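Long-range contacts in putative lipoprotein (PDB 3JX8), which is of unknown function but is probably an adhesin-like or lipid-binding lipoprotein built on a parallel beta-solenoid: residues L158-C163 with V177-F182; Q196-E201 with Y213-L218; I228-D233 with G244-V249. One frame throughout, in Å; residues are numbered along the deposited sequence.

Interaction 1 (L158-C163 with V177-F182); sequences LDNLSC and VDRASF
Arg179 lies alongside Asn160, and both side chains point the same way. At its root, Arg179 CB stands 4.0 Å from Asn160 OD1. A bend at chi3 (-57°) then places NE 3.2 Å from Asn160 OD1. At the tip, Arg179 NH2 comes to 2.7 Å from the same oxygen. Both are weak, bent hydrogen bonds, and the amide and guanidinium planes stand 71° apart. The single N-H of Arg179 NE is shared with a water, which also lies within hydrogen-bonding reach of Asp159 O and Asp178 OD2. Asp178 OD1 forms a salt bridge with Arg198.

The opposite face of the sheet is apolar. Val177 CG2 rests 3.8 Å from Leu161 CB. Leu161 CD2 meets Phe182 CE1 at 3.7 Å. Cys163 CB lies at the Phe182 ring edge, and Cys163 SG makes a sulfur-aromatic contact there, 5.1 Å from the ring centroid. Backbone bonds such as Cys163 N to Ser181 O (2.8 Å) join the strands.

The pair joins successive coils of the beta-solenoid at and just after a corner. Strand 140-146 flanks Leu158-Cys163 in turn. Val173 of strand 170-174 and Ile190 of strand 189-192 pack onto the apolar face from across the interior.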
# COMPACT_ATOMS: atom_id res chain seq x y z
N LEU A 158 6.65 11.66 22.10
CA LEU A 158 5.23 11.40 21.90
C LEU A 158 4.71 10.28 22.79
O LEU A 158 5.43 9.34 23.13
CB LEU A 158 5.00 11.02 20.43
CG LEU A 158 5.31 12.05 19.35
CD1 LEU A 158 5.40 11.38 17.98
CD2 LEU A 158 4.28 13.17 19.38
N ASP A 159 3.42 10.35 23.12
CA ASP A 159 2.73 9.20 23.69
C ASP A 159 2.51 8.13 22.63
O ASP A 159 2.64 6.94 22.90
CB ASP A 159 1.39 9.62 24.29
CG ASP A 159 1.54 10.61 25.41
OD1 ASP A 159 2.53 10.51 26.17
OD2 ASP A 159 0.69 11.52 25.54
N ASN A 160 2.14 8.57 21.43
CA ASN A 160 1.75 7.68 20.34
C ASN A 160 2.32 8.09 19.01
O ASN A 160 2.23 9.25 18.64
CB ASN A 160 0.24 7.67 20.24
CG ASN A 160 -0.38 7.24 21.52
OD1 ASN A 160 -0.40 6.04 21.84
ND2 ASN A 160 -0.83 8.19 22.30
N LEU A 161 2.89 7.13 18.28
CA LEU A 161 3.40 7.37 16.93
C LEU A 161 2.86 6.30 16.02
O LEU A 161 2.93 5.11 16.33
CB LEU A 161 4.92 7.31 16.90
CG LEU A 161 5.57 7.38 15.50
CD1 LEU A 161 5.34 8.75 14.83
CD2 LEU A 161 7.07 7.05 15.56
N SER A 162 2.37 6.71 14.86
CA SER A 162 1.95 5.74 13.87
C SER A 162 2.50 6.10 12.50
O SER A 162 2.30 7.22 12.03
CB SER A 162 0.43 5.72 13.83
OG SER A 162 0.02 4.97 12.72
N CYS A 163 3.20 5.16 11.86
CA CYS A 163 3.69 5.35 10.49
C CYS A 163 3.26 4.25 9.56
O CYS A 163 3.52 3.06 9.85
CB CYS A 163 5.22 5.38 10.46
SG CYS A 163 5.94 6.58 11.56
N VAL A 177 9.05 7.55 22.14
CA VAL A 177 7.62 7.39 22.05
C VAL A 177 7.23 6.26 22.99
O VAL A 177 8.02 5.34 23.24
CB VAL A 177 7.15 7.06 20.60
CG1 VAL A 177 7.87 5.84 20.05
CG2 VAL A 177 5.64 6.83 20.55
N ASP A 178 6.02 6.34 23.55
CA ASP A 178 5.54 5.30 24.43
C ASP A 178 5.06 4.12 23.58
O ASP A 178 5.60 3.01 23.72
CB ASP A 178 4.42 5.81 25.33
CG ASP A 178 4.00 4.78 26.36
OD1 ASP A 178 4.85 4.31 27.13
OD2 ASP A 178 2.81 4.42 26.38
N ARG A 179 4.08 4.34 22.72
CA ARG A 179 3.59 3.31 21.79
C ARG A 179 3.78 3.72 20.35
O ARG A 179 3.46 4.85 19.99
CB ARG A 179 2.12 3.00 22.03
CG ARG A 179 1.88 2.40 23.42
CD ARG A 179 0.43 2.07 23.67
NE ARG A 179 -0.35 3.28 23.49
CZ ARG A 179 -1.66 3.33 23.31
NH1 ARG A 179 -2.39 2.21 23.30
NH2 ARG A 179 -2.25 4.52 23.16
N ALA A 180 4.30 2.78 19.56
CA ALA A 180 4.58 2.98 18.15
C ALA A 180 3.93 1.87 17.32
O ALA A 180 3.91 0.68 17.71
CB ALA A 180 6.09 3.00 17.88
N SER A 181 3.45 2.28 16.15
CA SER A 181 2.96 1.36 15.17
C SER A 181 3.64 1.68 13.81
O SER A 181 3.55 2.81 13.32
CB SER A 181 1.46 1.49 15.13
OG SER A 181 1.00 0.87 13.96
N PHE A 182 4.36 0.71 13.24
CA PHE A 182 5.08 0.85 11.98
C PHE A 182 4.60 -0.13 10.93
O PHE A 182 4.64 -1.36 11.13
CB PHE A 182 6.56 0.61 12.21
CG PHE A 182 7.20 1.58 13.15
CD1 PHE A 182 7.07 2.94 12.96
CD2 PHE A 182 7.96 1.13 14.21
CE1 PHE A 182 7.68 3.84 13.84
CE2 PHE A 182 8.58 2.04 15.08
CZ PHE A 182 8.43 3.40 14.89
O HOH W 1 0.90 5.60 24.82
O HOH W 2 -1.20 7.16 24.82

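Interaction 2 (Q196-E201 with Y213-L218); sequences QARKAE and YATQIL. With SO4 (sulfate ion), chain I.
Gln196 packs over one face of the Tyr213 ring. Its CG is anti to the backbone N (chi1 -172°), and CG stands 3.9 Å from the centroid of the Tyr213 ring, a CH-pi contact. The same Gln196 CG meets Thr215 CG2 at 3.7 Å, and those two side chains cross at about a right angle. On the buried side the small residues fit closely. Ala200 CB touches Ala214 CB at 4.0 Å, and Leu218 CD1 reaches Ala200 CB. Val212 covers Ala200 and Leu218 from strand 209-214.

Both segments turn a corner of the beta-solenoid here, and the corner holds a beta bulge. Ala197 pairs with Ala214, but Lys199 pairs with Ile217, so the register slips by one residue. Arg198 O takes up the slip. It accepts from Gln216 N at 2.8 Å and from Ile217 N at 3.2 Å, both in the plane of the carbonyl. Regular parallel pairing resumes with Ala200 N bonded to Ile217 O.

The outer side is polar, looser and partly exposed, with Gln216 open to solvent. Arg198 and Gln216 run side by side, with the carbons of Arg198 against the side chain of Gln216. Lys199 CG lies over one face of the Arg198 guanidinium, offset toward its rim. A sulfate, probably from the crystallisation liquor, sits against both tips. Lys199 NZ grips it with two bonds, the shorter 2.6 Å to sulfate O1. Arg198 NH1 and NH2 add only weak bonds to sulfate O4. Arg198 NE is held by a salt bridge to Asp178 of the preceding coil.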
# COMPACT_ATOMS: atom_id res chain seq x y z
N GLN A 196 13.18 5.44 20.33
CA GLN A 196 12.98 4.51 21.42
C GLN A 196 11.51 4.39 21.80
O GLN A 196 10.94 5.31 22.38
CB GLN A 196 13.81 4.93 22.63
CG GLN A 196 13.82 3.91 23.73
CD GLN A 196 14.35 4.49 25.03
OE1 GLN A 196 15.45 4.18 25.44
NE2 GLN A 196 13.57 5.35 25.66
N ALA A 197 10.94 3.24 21.50
CA ALA A 197 9.58 2.90 21.85
C ALA A 197 9.55 1.96 23.05
O ALA A 197 10.38 1.06 23.16
CB ALA A 197 8.89 2.23 20.69
N ARG A 198 8.58 2.15 23.93
CA ARG A 198 8.34 1.15 24.96
C ARG A 198 7.66 -0.08 24.34
O ARG A 198 8.12 -1.20 24.53
CB ARG A 198 7.52 1.71 26.13
CG ARG A 198 7.29 0.69 27.23
CD ARG A 198 6.58 1.30 28.44
NE ARG A 198 5.24 1.77 28.07
CZ ARG A 198 4.12 1.04 28.04
NH1 ARG A 198 4.13 -0.24 28.41
NH2 ARG A 198 2.98 1.59 27.64
N LYS A 199 6.54 0.15 23.65
CA LYS A 199 5.84 -0.88 22.92
C LYS A 199 5.78 -0.52 21.44
O LYS A 199 5.47 0.61 21.08
CB LYS A 199 4.41 -1.03 23.43
CG LYS A 199 4.32 -1.31 24.93
CD LYS A 199 3.03 -2.07 25.36
CE LYS A 199 1.74 -1.28 25.14
NZ LYS A 199 0.53 -1.90 25.82
N ALA A 200 6.07 -1.49 20.58
CA ALA A 200 5.96 -1.29 19.13
C ALA A 200 5.30 -2.48 18.44
O ALA A 200 5.55 -3.66 18.79
CB ALA A 200 7.30 -1.04 18.53
N GLU A 201 4.49 -2.15 17.44
CA GLU A 201 3.92 -3.11 16.50
C GLU A 201 4.49 -2.84 15.11
O GLU A 201 4.45 -1.70 14.64
CB GLU A 201 2.42 -2.92 16.45
CG GLU A 201 1.71 -4.01 15.70
CD GLU A 201 0.24 -3.70 15.46
OE1 GLU A 201 -0.32 -2.94 16.30
OE2 GLU A 201 -0.34 -4.22 14.45
N TYR A 213 13.36 -0.08 17.54
CA TYR A 213 13.92 -0.13 18.88
C TYR A 213 12.74 -0.07 19.84
O TYR A 213 12.08 0.96 19.95
CB TYR A 213 14.84 1.06 19.07
CG TYR A 213 15.47 1.27 20.43
CD1 TYR A 213 15.60 0.24 21.34
CD2 TYR A 213 16.01 2.52 20.76
CE1 TYR A 213 16.20 0.44 22.56
CE2 TYR A 213 16.63 2.73 21.98
CZ TYR A 213 16.73 1.69 22.87
OH TYR A 213 17.34 1.87 24.09
N ALA A 214 12.47 -1.20 20.50
CA ALA A 214 11.39 -1.35 21.47
C ALA A 214 12.02 -1.90 22.74
O ALA A 214 12.83 -2.82 22.69
CB ALA A 214 10.27 -2.30 20.94
N THR A 215 11.66 -1.32 23.86
CA THR A 215 12.27 -1.71 25.14
C THR A 215 11.46 -2.77 25.88
O THR A 215 12.05 -3.59 26.58
CB THR A 215 12.52 -0.50 26.05
OG1 THR A 215 11.26 0.09 26.39
CG2 THR A 215 13.40 0.54 25.32
N GLN A 216 10.15 -2.80 25.72
CA GLN A 216 9.33 -3.72 26.51
C GLN A 216 8.57 -4.78 25.70
O GLN A 216 8.68 -5.96 25.99
CB GLN A 216 8.37 -2.91 27.33
CG GLN A 216 7.62 -3.70 28.36
CD GLN A 216 6.66 -2.81 29.11
OE1 GLN A 216 7.06 -1.78 29.67
NE2 GLN A 216 5.39 -3.18 29.09
N ILE A 217 7.80 -4.35 24.71
CA ILE A 217 6.98 -5.25 23.90
C ILE A 217 7.21 -4.94 22.41
O ILE A 217 7.18 -3.78 22.00
CB ILE A 217 5.47 -5.04 24.18
CG1 ILE A 217 5.12 -5.31 25.65
CG2 ILE A 217 4.62 -5.91 23.29
CD1 ILE A 217 5.31 -6.75 26.06
N LEU A 218 7.41 -5.99 21.62
CA LEU A 218 7.55 -5.89 20.18
C LEU A 218 6.68 -6.97 19.54
O LEU A 218 6.83 -8.16 19.82
CB LEU A 218 9.00 -6.05 19.70
CG LEU A 218 9.25 -6.06 18.18
CD1 LEU A 218 8.75 -4.71 17.52
CD2 LEU A 218 10.75 -6.31 17.90
S SO4 I . 0.58 -1.30 28.96
O1 SO4 I . 1.25 -2.36 28.24
O2 SO4 I . -0.40 -0.66 28.09
O3 SO4 I . -0.03 -1.86 30.15
O4 SO4 I . 1.55 -0.32 29.42

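Interaction 3 (I228-D233 with G244-V249); sequences IHYKGD and GSINKV
Ile228 and Ile246 pair side by side in two parallel strands, whose axes approach to 4.8 Å at an angle of 20°. Backbone bonds alternate across the pair: Ile228 N to Ser245 O, Asn247 N to Ile228 O, Tyr230 N to Asn247 O and Val249 N to Tyr230 O.

On one face His229 ND1 donates to Asn247 OD1 at 2.6 Å. The bond is fairly straight and uses a lone pair of the amide oxygen, close to the plane of the imidazole. The amide itself is turned 76° from the ring. His229 NE2 has a weak bond to Glu209.

On the other face lies the Tyr230 ring, its CG set between the backbone N and the carbonyl carbon (chi1 78°). Lys248 lies across one face of this ring: Lys248 CG is 4.0 Å from the Tyr230 ring centroid, a CH-pi contact. Farther out, Lys248 CD meets Tyr230 OH at 3.5 Å. The lysine chain is extended, and its end makes a salt bridge, with Lys248 NZ 2.7 Å from Asp233 OD1. That oxygen uses its anti lone pair. Ile246 CG2 touches Tyr230 CE1 at 3.8 Å. Near the turn, a water accepts from Gly232 N and donates to Val249 O, linking the ends of the two segments.

Strand 245-248 is the last of the chain. Strand 209-214 pairs with the other side of strand 227-231. Ile236 of strand 235-241 packs on Tyr230 and Ile246 from across the solenoid interior. The backbone of Ile246 also hydrogen-bonds to the second subunit, whose Asn79 and Asn80 pack on this strand.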
# COMPACT_ATOMS: atom_id res chain seq x y z
N ILE A 228 12.39 -7.43 9.48
CA ILE A 228 12.34 -6.59 10.67
C ILE A 228 13.67 -6.80 11.42
O ILE A 228 14.08 -7.94 11.72
CB ILE A 228 11.14 -6.91 11.57
CG1 ILE A 228 9.86 -6.66 10.76
CG2 ILE A 228 11.22 -6.07 12.91
CD1 ILE A 228 8.53 -7.09 11.44
N HIS A 229 14.36 -5.70 11.66
CA HIS A 229 15.58 -5.69 12.43
C HIS A 229 15.24 -4.96 13.71
O HIS A 229 14.72 -3.83 13.66
CB HIS A 229 16.69 -4.92 11.72
CG HIS A 229 16.72 -5.15 10.25
ND1 HIS A 229 17.15 -6.33 9.69
CD2 HIS A 229 16.36 -4.35 9.21
CE1 HIS A 229 17.06 -6.25 8.37
NE2 HIS A 229 16.58 -5.06 8.06
N TYR A 230 15.54 -5.55 14.85
CA TYR A 230 15.22 -4.89 16.09
C TYR A 230 16.35 -4.87 17.09
O TYR A 230 17.23 -5.76 17.11
CB TYR A 230 13.97 -5.50 16.73
CG TYR A 230 14.14 -6.83 17.45
CD1 TYR A 230 14.17 -8.04 16.74
CD2 TYR A 230 14.23 -6.90 18.85
CE1 TYR A 230 14.30 -9.25 17.38
CE2 TYR A 230 14.34 -8.12 19.50
CZ TYR A 230 14.37 -9.28 18.77
OH TYR A 230 14.48 -10.49 19.37
N LYS A 231 16.30 -3.85 17.94
CA LYS A 231 17.23 -3.71 19.05
C LYS A 231 16.43 -3.41 20.29
O LYS A 231 15.24 -3.11 20.21
CB LYS A 231 18.23 -2.59 18.78
CG LYS A 231 17.61 -1.24 18.56
CD LYS A 231 18.68 -0.16 18.33
CE LYS A 231 19.22 0.33 19.66
NZ LYS A 231 20.29 1.35 19.47
N GLY A 232 17.10 -3.45 21.43
CA GLY A 232 16.44 -3.40 22.71
C GLY A 232 16.28 -4.83 23.18
O GLY A 232 16.65 -5.76 22.47
N ASP A 233 15.71 -5.01 24.36
CA ASP A 233 15.40 -6.33 24.86
C ASP A 233 13.92 -6.46 25.21
O ASP A 233 13.59 -6.84 26.31
CB ASP A 233 16.29 -6.65 26.06
CG ASP A 233 17.78 -6.59 25.71
OD1 ASP A 233 18.23 -7.33 24.82
OD2 ASP A 233 18.49 -5.77 26.31
N GLY A 244 10.50 -13.94 4.48
CA GLY A 244 11.07 -12.86 5.27
C GLY A 244 11.73 -13.31 6.56
O GLY A 244 11.80 -14.51 6.87
N SER A 245 12.24 -12.34 7.32
CA SER A 245 12.98 -12.67 8.51
C SER A 245 13.05 -11.55 9.52
O SER A 245 12.87 -10.39 9.20
CB SER A 245 14.40 -13.11 8.14
OG SER A 245 15.12 -12.01 7.68
N ILE A 246 13.26 -11.96 10.75
CA ILE A 246 13.39 -11.10 11.91
C ILE A 246 14.78 -11.30 12.45
O ILE A 246 15.21 -12.45 12.58
CB ILE A 246 12.37 -11.50 13.01
CG1 ILE A 246 10.95 -11.19 12.55
CG2 ILE A 246 12.64 -10.77 14.33
CD1 ILE A 246 9.87 -11.80 13.41
N ASN A 247 15.48 -10.21 12.77
CA ASN A 247 16.79 -10.32 13.41
C ASN A 247 17.07 -9.25 14.47
O ASN A 247 16.67 -8.08 14.34
CB ASN A 247 17.92 -10.40 12.38
CG ASN A 247 18.24 -9.08 11.75
OD1 ASN A 247 17.44 -8.55 10.99
ND2 ASN A 247 19.44 -8.53 12.04
N LYS A 248 17.73 -9.68 15.54
CA LYS A 248 18.06 -8.82 16.66
C LYS A 248 19.47 -8.29 16.48
O LYS A 248 20.35 -9.05 16.17
CB LYS A 248 17.96 -9.58 17.98
CG LYS A 248 18.01 -8.66 19.21
CD LYS A 248 17.64 -9.38 20.48
CE LYS A 248 17.85 -8.49 21.69
NZ LYS A 248 17.32 -9.12 22.95
N VAL A 249 19.65 -6.98 16.64
CA VAL A 249 20.96 -6.35 16.52
C VAL A 249 21.30 -5.66 17.85
O VAL A 249 20.38 -5.33 18.64
CB VAL A 249 21.00 -5.34 15.31
CG1 VAL A 249 20.51 -6.04 14.00
CG2 VAL A 249 20.17 -4.13 15.56
O HOH W 3 19.71 -4.73 21.16

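The three contacts follow one another along the chain and climb the beta-solenoid toward its C-terminal end. Centres of interactions 1 and 2 are about 9 Å apart, and those of interactions 2 and 3 about 12 Å. Interactions 1 and 3 lie about 18 Å apart between centres and do not touch. Strands 180-185 and 200-205 are neighbours in one sheet and join interactions 1 and 2, where Val177 packs on Ala197. Strands 209-214 and 227-231, on another wall, join interactions 2 and 3, where Leu218 packs on Tyr230. All three join successive coils, interactions 1 and 2 at corners and interaction 3 at the last strand, beside the second subunit.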